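Local atomic coordinates of aminotransferase, class I (Staphylococcus aureus, PDB entry 2O1B), a protein that probably catalyses the reversible, pyridoxal-phosphate-dependent transfer of an amino group between aspartate and 2-oxoglutarate, as a class I aminotransferase. Residues P159-W171 against I185-T197. Residues are numbered along the deposited sequence; the frame is centred on the assembly and turned at random. Where two conformers were deposited one is given.
With PLP (pyridoxal-5'-phosphate), chain B.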
ATOM      1  N   PRO A 159      16.103 -18.108  11.856  1.00 26.36           N
ATOM      2  CA  PRO A 159      16.921 -17.003  12.376  1.00 26.37           C
ATOM      3  C   PRO A 159      18.360 -17.011  11.892  1.00 26.10           C
ATOM      4  O   PRO A 159      18.992 -18.069  11.841  1.00 26.22           O
ATOM      5  CB  PRO A 159      16.907 -17.226  13.894  1.00 26.50           C
ATOM      6  CG  PRO A 159      15.954 -18.323  14.151  1.00 27.45           C
ATOM      7  CD  PRO A 159      15.823 -19.111  12.901  1.00 26.69           C
ATOM      8  N   LEU A 160      18.860 -15.831  11.535  1.00 25.74           N
ATOM      9  CA  LEU A 160      20.276 -15.607  11.292  1.00 26.01           C
ATOM     10  C   LEU A 160      20.850 -15.097  12.616  1.00 26.42           C
ATOM     11  O   LEU A 160      20.648 -13.941  12.989  1.00 26.63           O
ATOM     12  CB  LEU A 160      20.481 -14.572  10.169  1.00 25.64           C
ATOM     13  CG  LEU A 160      21.916 -14.115   9.824  1.00 25.90           C
ATOM     14  CD1 LEU A 160      22.785 -15.275   9.320  1.00 26.29           C
ATOM     15  CD2 LEU A 160      21.913 -12.963   8.821  1.00 26.21           C
ATOM     16  N   ASN A 161      21.562 -15.976  13.313  1.00 26.62           N
ATOM     17  CA  ASN A 161      22.015 -15.665  14.662  0.50 26.44           C
ATOM     18  C   ASN A 161      23.214 -14.711  14.704  1.00 26.48           C
ATOM     19  O   ASN A 161      24.334 -15.031  14.282  1.00 26.50           O
ATOM     20  CB  ASN A 161      22.231 -16.943  15.482  0.50 26.30           C
ATOM     21  CG  ASN A 161      20.929 -17.701  15.732  0.50 26.12           C
ATOM     22  OD1 ASN A 161      19.896 -17.106  16.062  0.50 24.49           O
ATOM     23  ND2 ASN A 161      20.974 -19.018  15.572  0.50 25.99           N
ATOM     24  N   LEU A 162      22.946 -13.507  15.203  1.00 26.11           N
ATOM     25  CA  LEU A 162      23.963 -12.467  15.301  1.00 25.63           C
ATOM     26  C   LEU A 162      24.348 -12.267  16.764  1.00 25.32           C
ATOM     27  O   LEU A 162      23.488 -12.246  17.646  1.00 25.68           O
ATOM     28  CB  LEU A 162      23.458 -11.160  14.687  1.00 25.50           C
ATOM     29  CG  LEU A 162      22.804 -11.248  13.299  1.00 25.91           C
ATOM     30  CD1 LEU A 162      22.242  -9.897  12.887  1.00 24.68           C
ATOM     31  CD2 LEU A 162      23.782 -11.745  12.254  1.00 24.82           C
ATOM     32  N   GLU A 163      25.641 -12.121  17.013  1.00 24.62           N
ATOM     33  CA  GLU A 163      26.159 -12.053  18.377  1.00 23.83           C
ATOM     34  C   GLU A 163      26.867 -10.738  18.656  1.00 23.17           C
ATOM     35  O   GLU A 163      27.523 -10.186  17.766  1.00 22.18           O
ATOM     36  CB  GLU A 163      27.098 -13.227  18.645  1.00 23.89           C
ATOM     37  CG  GLU A 163      26.392 -14.563  18.575  1.00 25.44           C
ATOM     38  CD  GLU A 163      27.269 -15.724  18.942  1.00 29.84           C
ATOM     39  OE1 GLU A 163      28.508 -15.636  18.775  1.00 30.93           O
ATOM     40  OE2 GLU A 163      26.707 -16.747  19.391  1.00 32.36           O
ATOM     41  N   PRO A 164      26.753 -10.237  19.902  1.00 23.13           N
ATOM     42  CA  PRO A 164      27.439  -8.999  20.273  1.00 23.17           C
ATOM     43  C   PRO A 164      28.947  -9.240  20.369  1.00 23.24           C
ATOM     44  O   PRO A 164      29.365 -10.395  20.499  1.00 23.31           O
ATOM     45  CB  PRO A 164      26.851  -8.677  21.656  1.00 23.10           C
ATOM     46  CG  PRO A 164      26.453  -9.988  22.206  1.00 22.66           C
ATOM     47  CD  PRO A 164      25.997 -10.806  21.038  1.00 23.17           C
ATOM     48  N   PRO A 165      29.761  -8.174  20.335  1.00 23.13           N
ATOM     49  CA  PRO A 165      29.392  -6.771  20.275  1.00 23.40           C
ATOM     50  C   PRO A 165      29.011  -6.262  18.882  1.00 23.52           C
ATOM     51  O   PRO A 165      28.453  -5.167  18.764  1.00 24.30           O
ATOM     52  CB  PRO A 165      30.668  -6.052  20.739  1.00 23.39           C
ATOM     53  CG  PRO A 165      31.654  -7.103  21.083  1.00 23.79           C
ATOM     54  CD  PRO A 165      31.223  -8.335  20.388  1.00 23.17           C
ATOM     55  N   HIS A 166      29.307  -7.031  17.840  1.00 23.33           N
ATOM     56  CA  HIS A 166      29.292  -6.468  16.490  1.00 22.91           C
ATOM     57  C   HIS A 166      28.149  -6.953  15.591  1.00 22.86           C
ATOM     58  O   HIS A 166      27.863  -6.320  14.571  1.00 22.21           O
ATOM     59  CB  HIS A 166      30.669  -6.626  15.831  1.00 22.70           C
ATOM     60  CG  HIS A 166      31.771  -5.925  16.573  1.00 21.88           C
ATOM     61  ND1 HIS A 166      31.851  -4.551  16.651  1.00 23.04           N
ATOM     62  CD2 HIS A 166      32.826  -6.402  17.273  1.00 21.37           C
ATOM     63  CE1 HIS A 166      32.912  -4.209  17.362  1.00 21.63           C
ATOM     64  NE2 HIS A 166      33.523  -5.314  17.749  1.00 21.62           N
ATOM     65  N   TYR A 167      27.495  -8.046  15.980  1.00 22.44           N
ATOM     66  CA  TYR A 167      26.295  -8.543  15.292  1.00 23.08           C
ATOM     67  C   TYR A 167      26.441  -8.666  13.767  1.00 23.61           C
ATOM     68  O   TYR A 167      25.586  -8.199  13.000  1.00 24.32           O
ATOM     69  CB  TYR A 167      25.070  -7.678  15.649  1.00 23.24           C
ATOM     70  CG  TYR A 167      24.636  -7.808  17.086  1.00 23.48           C
ATOM     71  CD1 TYR A 167      24.921  -6.805  18.019  1.00 22.31           C
ATOM     72  CD2 TYR A 167      23.946  -8.947  17.523  1.00 23.12           C
ATOM     73  CE1 TYR A 167      24.515  -6.925  19.349  1.00 21.47           C
ATOM     74  CE2 TYR A 167      23.537  -9.075  18.840  1.00 23.69           C
ATOM     75  CZ  TYR A 167      23.823  -8.059  19.749  1.00 22.67           C
ATOM     76  OH  TYR A 167      23.416  -8.208  21.054  1.00 22.66           O
ATOM     77  N   LEU A 168      27.538  -9.285  13.332  1.00 23.73           N
ATOM     78  CA  LEU A 168      27.781  -9.523  11.915  1.00 23.44           C
ATOM     79  C   LEU A 168      27.499 -11.001  11.600  1.00 23.52           C
ATOM     80  O   LEU A 168      27.663 -11.855  12.477  1.00 23.65           O
ATOM     81  CB  LEU A 168      29.226  -9.156  11.569  1.00 23.29           C
ATOM     82  CG  LEU A 168      29.670  -7.690  11.633  1.00 23.53           C
ATOM     83  CD1 LEU A 168      31.120  -7.574  11.139  1.00 23.12           C
ATOM     84  CD2 LEU A 168      28.737  -6.759  10.834  1.00 22.17           C
ATOM     85  N   PRO A 169      27.074 -11.313  10.358  1.00 23.62           N
ATOM     86  CA  PRO A 169      26.753 -12.708  10.071  1.00 24.06           C
ATOM     87  C   PRO A 169      27.990 -13.586  10.129  1.00 24.70           C
ATOM     88  O   PRO A 169      29.092 -13.130   9.806  1.00 24.04           O
ATOM     89  CB  PRO A 169      26.225 -12.664   8.631  1.00 24.07           C
ATOM     90  CG  PRO A 169      25.900 -11.222   8.367  1.00 24.13           C
ATOM     91  CD  PRO A 169      26.885 -10.460   9.174  1.00 23.61           C
ATOM     92  N   ASP A 170      27.812 -14.831  10.556  1.00 25.77           N
ATOM     93  CA  ASP A 170      28.877 -15.812  10.466  1.00 26.62           C
ATOM     94  C   ASP A 170      28.353 -16.984   9.655  1.00 27.07           C
ATOM     95  O   ASP A 170      27.708 -17.899  10.188  1.00 26.55           O
ATOM     96  CB  ASP A 170      29.358 -16.276  11.843  1.00 27.41           C
ATOM     97  CG  ASP A 170      30.591 -17.182  11.756  1.00 28.83           C
ATOM     98  OD1 ASP A 170      31.242 -17.415  12.790  1.00 32.15           O
ATOM     99  OD2 ASP A 170      30.927 -17.656  10.653  1.00 30.89           O
ATOM    100  N   TRP A 171      28.639 -16.934   8.358  1.00 27.26           N
ATOM    101  CA  TRP A 171      28.073 -17.862   7.403  1.00 27.70           C
ATOM    102  C   TRP A 171      28.520 -19.300   7.657  1.00 28.86           C
ATOM    103  O   TRP A 171      27.789 -20.245   7.350  1.00 29.23           O
ATOM    104  CB  TRP A 171      28.395 -17.415   5.972  1.00 26.77           C
ATOM    105  CG  TRP A 171      27.998 -15.986   5.687  1.00 24.61           C
ATOM    106  CD1 TRP A 171      28.840 -14.947   5.417  1.00 23.81           C
ATOM    107  CD2 TRP A 171      26.669 -15.445   5.649  1.00 23.08           C
ATOM    108  NE1 TRP A 171      28.121 -13.793   5.209  1.00 21.96           N
ATOM    109  CE2 TRP A 171      26.788 -14.068   5.349  1.00 22.71           C
ATOM    110  CE3 TRP A 171      25.392 -15.986   5.838  1.00 22.90           C
ATOM    111  CZ2 TRP A 171      25.675 -13.229   5.225  1.00 23.77           C
ATOM    112  CZ3 TRP A 171      24.291 -15.153   5.725  1.00 23.83           C
ATOM    113  CH2 TRP A 171      24.439 -13.783   5.422  1.00 24.15           C
ATOM    114  N   ILE A 185      17.453 -13.830   2.080  1.00 22.28           N
ATOM    115  CA  ILE A 185      18.101 -13.380   3.307  1.00 22.63           C
ATOM    116  C   ILE A 185      17.887 -11.884   3.506  1.00 22.51           C
ATOM    117  O   ILE A 185      18.182 -11.085   2.623  1.00 22.50           O
ATOM    118  CB  ILE A 185      19.619 -13.656   3.273  1.00 22.75           C
ATOM    119  CG1 ILE A 185      19.882 -15.151   3.069  1.00 22.56           C
ATOM    120  CG2 ILE A 185      20.295 -13.162   4.559  1.00 23.52           C
ATOM    121  CD1 ILE A 185      21.338 -15.502   2.995  1.00 23.89           C
ATOM    122  N   TYR A 186      17.375 -11.506   4.671  1.00 22.55           N
ATOM    123  CA  TYR A 186      17.329 -10.091   5.029  1.00 22.70           C
ATOM    124  C   TYR A 186      18.576  -9.704   5.791  1.00 22.36           C
ATOM    125  O   TYR A 186      19.039 -10.444   6.673  1.00 22.50           O
ATOM    126  CB  TYR A 186      16.104  -9.770   5.874  1.00 22.23           C
ATOM    127  CG  TYR A 186      14.831  -9.712   5.094  1.00 23.79           C
ATOM    128  CD1 TYR A 186      14.243 -10.868   4.603  1.00 22.94           C
ATOM    129  CD2 TYR A 186      14.202  -8.495   4.843  1.00 22.84           C
ATOM    130  CE1 TYR A 186      13.060 -10.819   3.880  1.00 24.46           C
ATOM    131  CE2 TYR A 186      13.012  -8.441   4.130  1.00 22.99           C
ATOM    132  CZ  TYR A 186      12.450  -9.604   3.650  1.00 23.72           C
ATOM    133  OH  TYR A 186      11.262  -9.554   2.940  1.00 23.38           O
ATOM    134  N   LEU A 187      19.117  -8.543   5.442  1.00 22.02           N
ATOM    135  CA  LEU A 187      20.215  -7.958   6.184  1.00 21.83           C
ATOM    136  C   LEU A 187      19.819  -6.524   6.477  1.00 21.76           C
ATOM    137  O   LEU A 187      19.058  -5.933   5.724  1.00 21.31           O
ATOM    138  CB  LEU A 187      21.522  -8.021   5.380  1.00 22.11           C
ATOM    139  CG  LEU A 187      22.105  -9.433   5.154  1.00 22.94           C
ATOM    140  CD1 LEU A 187      23.350  -9.397   4.299  1.00 22.46           C
ATOM    141  CD2 LEU A 187      22.389 -10.153   6.487  1.00 23.91           C
ATOM    142  N   THR A 188      20.326  -5.987   7.580  1.00 21.62           N
ATOM    143  CA  THR A 188      19.954  -4.656   8.051  1.00 22.44           C
ATOM    144  C   THR A 188      21.153  -4.024   8.741  1.00 22.56           C
ATOM    145  O   THR A 188      21.481  -4.394   9.868  1.00 22.54           O
ATOM    146  CB  THR A 188      18.796  -4.738   9.087  1.00 22.44           C
ATOM    147  OG1 THR A 188      17.858  -5.758   8.708  1.00 22.62           O
ATOM    148  CG2 THR A 188      18.090  -3.401   9.226  1.00 22.19           C
ATOM    149  N   TYR A 189      21.811  -3.095   8.047  1.00 22.64           N
ATOM    150  CA  TYR A 189      22.924  -2.316   8.575  1.00 22.81           C
ATOM    151  C   TYR A 189      22.807  -0.857   8.126  1.00 23.19           C
ATOM    152  O   TYR A 189      22.831  -0.566   6.932  1.00 23.81           O
ATOM    153  CB  TYR A 189      24.286  -2.921   8.186  1.00 22.66           C
ATOM    154  CG  TYR A 189      24.436  -4.312   8.752  1.00 22.59           C
ATOM    155  CD1 TYR A 189      24.148  -5.434   7.979  1.00 22.62           C
ATOM    156  CD2 TYR A 189      24.788  -4.501  10.092  1.00 22.74           C
ATOM    157  CE1 TYR A 189      24.248  -6.724   8.516  1.00 22.53           C
ATOM    158  CE2 TYR A 189      24.872  -5.767  10.640  1.00 21.99           C
ATOM    159  CZ  TYR A 189      24.609  -6.874   9.849  1.00 22.35           C
ATOM    160  OH  TYR A 189      24.705  -8.121  10.400  1.00 23.35           O
ATOM    161  N   PRO A 190      22.673   0.064   9.085  1.00 23.21           N
ATOM    162  CA  PRO A 190      22.628  -0.171  10.532  1.00 23.61           C
ATOM    163  C   PRO A 190      21.474  -1.059  11.001  1.00 23.89           C
ATOM    164  O   PRO A 190      20.336  -0.901  10.528  1.00 23.45           O
ATOM    165  CB  PRO A 190      22.475   1.243  11.104  1.00 23.17           C
ATOM    166  CG  PRO A 190      23.008   2.133  10.056  1.00 23.75           C
ATOM    167  CD  PRO A 190      22.587   1.502   8.768  1.00 23.14           C
ATOM    168  N   ASN A 191      21.772  -1.989  11.918  1.00 23.81           N
ATOM    169  CA  ASN A 191      20.760  -2.927  12.423  1.00 23.86           C
ATOM    170  C   ASN A 191      19.779  -2.291  13.410  1.00 23.94           C
ATOM    171  O   ASN A 191      20.166  -1.536  14.301  1.00 23.70           O
ATOM    172  CB  ASN A 191      21.403  -4.163  13.072  1.00 23.18           C
ATOM    173  CG  ASN A 191      20.401  -5.308  13.302  1.00 24.70           C
ATOM    174  OD1 ASN A 191      20.593  -6.141  14.191  1.00 26.87           O
ATOM    175  ND2 ASN A 191      19.350  -5.364  12.486  1.00 21.51           N
ATOM    176  N   ASN A 192      18.505  -2.602  13.224  1.00 23.79           N
ATOM    177  CA  ASN A 192      17.486  -2.296  14.202  1.00 23.84           C
ATOM    178  C   ASN A 192      17.126  -3.646  14.817  1.00 23.29           C
ATOM    179  O   ASN A 192      16.509  -4.472  14.142  1.00 23.89           O
ATOM    180  CB  ASN A 192      16.290  -1.646  13.504  1.00 23.50           C
ATOM    181  CG  ASN A 192      15.216  -1.146  14.482  1.00 24.51           C
ATOM    182  OD1 ASN A 192      15.217  -1.481  15.666  1.00 23.54           O
ATOM    183  ND2 ASN A 192      14.283  -0.336  13.967  1.00 24.88           N
ATOM    184  N   PRO A 193      17.407  -3.850  16.120  1.00 23.21           N
ATOM    185  CA  PRO A 193      17.630  -2.875  17.194  1.00 22.81           C
ATOM    186  C   PRO A 193      19.059  -2.581  17.698  1.00 22.67           C
ATOM    187  O   PRO A 193      19.220  -1.692  18.558  1.00 21.94           O
ATOM    188  CB  PRO A 193      16.871  -3.525  18.333  1.00 22.56           C
ATOM    189  CG  PRO A 193      17.237  -5.054  18.133  1.00 23.36           C
ATOM    190  CD  PRO A 193      17.441  -5.233  16.645  1.00 23.08           C
ATOM    191  N   THR A 194      20.067  -3.306  17.200  1.00 22.46           N
ATOM    192  CA  THR A 194      21.395  -3.330  17.843  1.00 21.97           C
ATOM    193  C   THR A 194      22.308  -2.152  17.469  1.00 22.23           C
ATOM    194  O   THR A 194      23.293  -1.899  18.159  1.00 22.68           O
ATOM    195  CB  THR A 194      22.157  -4.638  17.561  1.00 22.20           C
ATOM    196  OG1 THR A 194      22.612  -4.630  16.203  1.00 22.05           O
ATOM    197  CG2 THR A 194      21.281  -5.868  17.818  1.00 20.76           C
ATOM    198  N   GLY A 195      21.986  -1.450  16.383  1.00 22.40           N
ATOM    199  CA  GLY A 195      22.777  -0.289  15.926  1.00 22.58           C
ATOM    200  C   GLY A 195      24.098  -0.645  15.241  1.00 22.77           C
ATOM    201  O   GLY A 195      24.935   0.236  14.980  1.00 21.91           O
ATOM    202  N   SER A 196      24.264  -1.942  14.960  1.00 22.91           N
ATOM    203  CA  SER A 196      25.460  -2.496  14.348  1.00 23.53           C
ATOM    204  C   SER A 196      25.566  -2.006  12.914  1.00 24.19           C
ATOM    205  O   SER A 196      24.550  -1.834  12.245  1.00 24.48           O
ATOM    206  CB  SER A 196      25.367  -4.021  14.334  1.00 23.57           C
ATOM    207  OG  SER A 196      25.085  -4.545  15.631  1.00 22.70           O
ATOM    208  N   THR A 197      26.795  -1.796  12.448  1.00 24.43           N
ATOM    209  CA  THR A 197      27.054  -1.330  11.085  1.00 24.35           C
ATOM    210  C   THR A 197      27.827  -2.382  10.281  1.00 24.83           C
ATOM    211  O   THR A 197      28.432  -3.291  10.863  1.00 24.15           O
ATOM    212  CB  THR A 197      27.838  -0.002  11.076  1.00 24.09           C
ATOM    213  OG1 THR A 197      29.004  -0.116  11.901  1.00 22.52           O
ATOM    214  CG2 THR A 197      26.950   1.160  11.577  1.00 24.72           C
TER
HETATM  215  N1  PLP B 400      13.232  -1.162   8.355  1.00 16.80           N
HETATM  216  C2  PLP B 400      13.843  -0.685   9.500  1.00 18.21           C
HETATM  217  C2A PLP B 400      15.105  -1.341   9.988  1.00 17.70           C
HETATM  218  C3  PLP B 400      13.285   0.420  10.147  1.00 17.69           C
HETATM  219  O3  PLP B 400      13.853   0.931  11.278  1.00 20.28           O
HETATM  220  C4  PLP B 400      12.122   1.018   9.643  1.00 18.49           C
HETATM  221  C4A PLP B 400      11.877   2.456   9.995  1.00 17.73           C
HETATM  222  C5  PLP B 400      11.507   0.513   8.495  1.00 18.05           C
HETATM  223  C6  PLP B 400      12.073  -0.589   7.854  1.00 18.26           C
HETATM  224  C5A PLP B 400      10.227   1.125   7.942  1.00 19.43           C
HETATM  225  O4P PLP B 400      10.448   2.366   7.298  1.00 21.63           O
HETATM  226  P   PLP B 400       9.258   3.101   6.489  1.00 20.36           P
HETATM  227  O1P PLP B 400       8.791   4.311   7.281  1.00 18.00           O
HETATM  228  O2P PLP B 400       8.145   2.101   6.322  1.00 18.93           O
HETATM  229  O3P PLP B 400       9.823   3.538   5.167  1.00 19.72           O
HETATM  230  O   HOH W   1      27.225  -3.510  17.083  1.00 18.66           O
HETATM  231  O   HOH W   2      28.741  -3.990  13.806  1.00 18.87           O
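Tyr-189 reaches across to the backbone of Tyr-167 in the large domain of a fold-type I aminotransferase, where the loops after strands 156-161 and 182-187, separated in the sheet by strand 135-140, meet beyond the C-terminal ends of these strands. The pair illustrates how a loop following a sheet strand can carry a cofactor residue, here Asn-192, while its other side chains pack against a neighbouring loop. The apolar part begins with Leu-187 CD2, which lies 3.7 Å from Leu-160 CD2 and also touches Pro-169 CG. Ile-185 CD1 reaches Trp-171 CZ3, whose ring packs on helix 200-210. Aromatic contact follows at Tyr-167: Thr-194 CG2 forms a CH-pi interaction, 3.6 Å from the ring centroid and only 8° off its normal, while the backbone of Glu-163 and Pro-164 lies against the opposite face. The Tyr-167 hydroxyl is hydrogen-bonded to Trp-340. Two waters supply polar bridges, one joining Pro-165 O to Ser-196 OG, the other donating to both His-166 O and Thr-197 O. A chi1 of -53° places Ser-196 OG at the edge of the Tyr-167 ring, near its plane, where it also shares a 2.5 Å hydrogen bond with Thr-194 OG1. Asn-192 ND2 donates to O3 of the cofactor over 3.0 Å. Directly between the segments, Tyr-189 OH donates to a lone pair of Tyr-167 O at 2.7 Å, in the carbonyl plane, with Pro-169 CD 3.4 Å from that hydroxyl oxygen.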